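Local coordinates for conserved protein with 2 CBS domains (Pyrobaculum aerophilum, PDB 2RIH) that binds AMP through a pair of CBS domains and probably serves as an adenine-nucleotide sensor in this hyperthermophilic archaeon, at residues Cys123-Arg126 with Ala127-Leu130; Ile59-Ala62 with Val63-Leu67. All coordinates share one frame; numbering follows the deposited sequence.

Contact 1 (Cys123-Arg126 with Ala127-Leu130); sequences CFER and AILL. With SO4 (sulfate ion), chain I.
Glu125 meets Ile128 at the start of helix 126-134, where Glu125 occupies the N-cap position. The first torsion sends Glu125 CG away from its own backbone N (chi1 -171°), and the extended chain then crosses the side chain of Ile128 at about a right angle. Atom by atom, Glu125 CB lies 3.8 Å from Ile128 CD1, CG passes beside the sulfate, OE1 comes to 3.6 Å from Ile128 CD1, and OE2 accepts from a water. That water also takes the Ala127 N-H, so the carboxylate reaches the first turn through solvent. Glu125 O receives a straight bond from Leu129 N (3.0 Å, 170°), in the carbonyl plane, and a weak one from Ile128 N. Leu129 brings CD2 to 3.4 Å from Cys123 O, while its side chain also packs on Leu129 of the second subunit, near the disulfide joining the two Cys123 residues. An alanine at Leu129 is likely to leave a gap beside Cys123 O and strip the partner leucine of its mate. Arg126 N hydrogen-bonds to sulfate O4 at 2.9 Å, consistent with a helix start whose N-H groups would attract an anion, here a sulfate probably from the crystallisation liquor.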
# COMPACT_ATOMS: atom_id res chain seq x y z
N CYS A 123 1.40 12.26 -0.78
CA CYS A 123 2.22 12.35 0.42
C CYS A 123 3.72 12.59 0.21
O CYS A 123 4.46 12.66 1.19
CB CYS A 123 1.98 11.11 1.27
SG CYS A 123 0.27 10.98 1.74
N PHE A 124 4.15 12.73 -1.04
CA PHE A 124 5.57 12.96 -1.34
C PHE A 124 5.94 14.43 -1.59
O PHE A 124 6.88 14.95 -0.99
CB PHE A 124 6.01 12.09 -2.52
CG PHE A 124 6.10 10.60 -2.21
CD1 PHE A 124 6.26 10.12 -0.91
CD2 PHE A 124 6.09 9.68 -3.26
CE1 PHE A 124 6.36 8.75 -0.66
CE2 PHE A 124 6.20 8.31 -3.01
CZ PHE A 124 6.34 7.85 -1.71
N GLU A 125 5.20 15.11 -2.47
CA GLU A 125 5.57 16.48 -2.84
C GLU A 125 5.20 17.52 -1.78
O GLU A 125 4.08 17.55 -1.29
CB GLU A 125 4.93 16.86 -4.17
CG GLU A 125 5.45 18.18 -4.71
CD GLU A 125 4.78 18.61 -5.99
OE1 GLU A 125 4.07 17.80 -6.61
OE2 GLU A 125 4.97 19.78 -6.36
N ARG A 126 6.16 18.38 -1.45
CA ARG A 126 6.01 19.37 -0.38
C ARG A 126 4.82 20.28 -0.53
O ARG A 126 4.08 20.49 0.43
CB ARG A 126 7.26 20.25 -0.25
CG ARG A 126 8.06 20.01 1.02
CD ARG A 126 9.25 19.09 0.83
NE ARG A 126 10.20 19.29 1.93
CZ ARG A 126 10.97 20.36 2.09
NH1 ARG A 126 10.94 21.36 1.20
NH2 ARG A 126 11.78 20.44 3.14
N ALA A 127 4.66 20.86 -1.72
CA ALA A 127 3.53 21.74 -2.02
C ALA A 127 2.20 21.07 -1.71
O ALA A 127 1.25 21.72 -1.27
CB ALA A 127 3.56 22.18 -3.48
N ILE A 128 2.14 19.76 -1.94
CA ILE A 128 0.93 18.99 -1.68
C ILE A 128 0.78 18.78 -0.16
O ILE A 128 -0.29 19.02 0.40
CB ILE A 128 0.92 17.65 -2.45
CG1 ILE A 128 1.16 17.89 -3.95
CG2 ILE A 128 -0.40 16.93 -2.23
CD1 ILE A 128 1.19 16.64 -4.80
N LEU A 129 1.85 18.34 0.50
CA LEU A 129 1.88 18.21 1.96
C LEU A 129 1.45 19.51 2.65
O LEU A 129 0.67 19.49 3.61
CB LEU A 129 3.28 17.82 2.45
CG LEU A 129 3.81 16.44 2.07
CD1 LEU A 129 5.20 16.22 2.65
CD2 LEU A 129 2.87 15.34 2.52
N LEU A 130 1.96 20.63 2.15
CA LEU A 130 1.65 21.94 2.71
C LEU A 130 0.15 22.18 2.62
O LEU A 130 -0.49 22.58 3.60
CB LEU A 130 2.43 23.02 1.94
CG LEU A 130 2.62 24.40 2.56
CD1 LEU A 130 3.43 24.33 3.84
CD2 LEU A 130 3.31 25.31 1.55
S SO4 I . 9.43 19.21 -3.38
O1 SO4 I . 10.59 19.48 -2.53
O2 SO4 I . 8.60 20.40 -3.44
O3 SO4 I . 9.85 18.88 -4.73
O4 SO4 I . 8.70 18.09 -2.81
O HOH W 1 6.40 21.30 -4.26

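Contact 2 (Ile59-Ala62 with Val63-Leu67); sequences ILRA and VAQRL
The guanidinium of Arg61 and the amide of Gln65, one helical turn apart, are flat groups inclined 55° to each other in one of two conformers of Arg61, so the guanidinium placement is tentative. There Gln65 OE1 lies at the guanidinium edge, in its plane, 3.7 Å from Arg61 NH2, whereas the other end of the amide rests on the aliphatic stem: Gln65 NE2 is 3.5 Å from Arg61 CG. A bend at chi3 turns the Arg61 chain after this stem, and NH1 makes a long, weak ion pair with Asp58. The main chain keeps the helical pattern, with bonds from Val63 N to Ile59 O, from Ala64 N to Leu60 O and, less straight, from Gln65 N to Arg61 O. Val63 packs on Val63 of the second subunit. At the helix end Leu67 folds back, its CD1 reaching Ala62 CB at 4.0 Å. Arg66 points away from this turn and forms a salt bridge with Asp70 of the second subunit. Positive phi at Arg66 (60°), with Arg66 N bonded to Val63 O (3.0 Å) and Leu67 N to Ala62 O (3.1 Å, 168°), makes this a Schellman motif; it closes helix 56-64, the helix that carries Arg61, a residue of an AMP site of this protein, empty in this chain.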
# COMPACT_ATOMS: atom_id res chain seq x y z
N ILE A 59 -6.41 -9.03 -1.98
CA ILE A 59 -5.76 -10.21 -2.54
C ILE A 59 -4.86 -10.88 -1.48
O ILE A 59 -4.80 -12.11 -1.39
CB ILE A 59 -4.97 -9.83 -3.81
CG1 ILE A 59 -5.97 -9.48 -4.93
CG2 ILE A 59 -4.00 -10.96 -4.23
CD1 ILE A 59 -5.41 -8.66 -6.08
N LEU A 60 -4.18 -10.06 -0.68
CA LEU A 60 -3.35 -10.55 0.42
C LEU A 60 -4.19 -11.42 1.36
O LEU A 60 -3.79 -12.53 1.72
CB LEU A 60 -2.75 -9.36 1.19
CG LEU A 60 -1.74 -9.62 2.30
CD1 LEU A 60 -0.38 -9.88 1.71
CD2 LEU A 60 -1.66 -8.41 3.25
N ARG A 61 -5.35 -10.90 1.76
CA ARG A 61 -6.26 -11.62 2.65
C ARG A 61 -6.75 -12.92 2.01
O ARG A 61 -6.89 -13.94 2.70
CB ARG A 61 -7.46 -10.73 3.02
CG ARG A 61 -8.53 -11.44 3.85
CD ARG A 61 -9.69 -10.51 4.22
NE ARG A 61 -10.17 -9.74 3.08
CZ ARG A 61 -10.91 -10.21 2.08
NH1 ARG A 61 -11.27 -9.39 1.10
NH2 ARG A 61 -11.29 -11.49 2.05
N ALA A 62 -7.00 -12.88 0.70
CA ALA A 62 -7.42 -14.05 -0.07
C ALA A 62 -6.39 -15.17 0.01
O ALA A 62 -6.74 -16.33 0.21
CB ALA A 62 -7.66 -13.65 -1.53
N VAL A 63 -5.12 -14.80 -0.17
CA VAL A 63 -3.99 -15.71 -0.05
C VAL A 63 -3.94 -16.31 1.37
O VAL A 63 -3.87 -17.53 1.52
CB VAL A 63 -2.66 -14.97 -0.37
CG1 VAL A 63 -1.44 -15.83 -0.05
CG2 VAL A 63 -2.63 -14.53 -1.83
N ALA A 64 -3.98 -15.46 2.39
CA ALA A 64 -3.95 -15.88 3.80
C ALA A 64 -5.06 -16.88 4.13
O ALA A 64 -4.84 -17.81 4.92
CB ALA A 64 -4.05 -14.65 4.74
N GLN A 65 -6.22 -16.71 3.51
CA GLN A 65 -7.39 -17.57 3.75
C GLN A 65 -7.47 -18.78 2.82
O GLN A 65 -8.39 -19.58 2.93
CB GLN A 65 -8.67 -16.74 3.64
CG GLN A 65 -8.84 -15.73 4.76
CD GLN A 65 -10.03 -14.81 4.56
OE1 GLN A 65 -10.72 -14.88 3.54
NE2 GLN A 65 -10.26 -13.93 5.52
N ARG A 66 -6.50 -18.91 1.91
CA ARG A 66 -6.43 -20.05 0.98
C ARG A 66 -7.66 -20.15 0.08
O ARG A 66 -8.14 -21.25 -0.20
CB ARG A 66 -6.20 -21.36 1.74
CG ARG A 66 -5.08 -21.29 2.76
CD ARG A 66 -4.78 -22.65 3.36
NE ARG A 66 -3.98 -23.44 2.43
CZ ARG A 66 -2.69 -23.74 2.57
NH1 ARG A 66 -1.97 -23.35 3.62
NH2 ARG A 66 -2.10 -24.45 1.62
N LEU A 67 -8.17 -19.01 -0.36
CA LEU A 67 -9.28 -18.98 -1.29
C LEU A 67 -8.84 -19.43 -2.67
O LEU A 67 -7.65 -19.36 -3.03
CB LEU A 67 -9.87 -17.57 -1.41
CG LEU A 67 -10.36 -16.86 -0.15
CD1 LEU A 67 -11.02 -15.54 -0.56
CD2 LEU A 67 -11.31 -17.74 0.65

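The two contacts illustrate opposite ends of two different helices. Contact 1 begins helix 126-134 and contact 2 ends helix 56-64; their centres lie 34 Å apart and they do not touch. Both are partly buried, and both mix buried apolar residues, several packed on the second subunit, with exposed polar ones. At 123-130 the N-H groups of a helix start meet an anion and water, and a disulfide ties the subunits covalently. At 59-67 the carbonyls of a helix end are closed by the Schellman bonds, Val63 O also bonds Arg25 of the second subunit, and a salt bridge reaches across as well. Contact 2 includes an AMP-binding residue itself, whereas contact 1 only adjoins such residues.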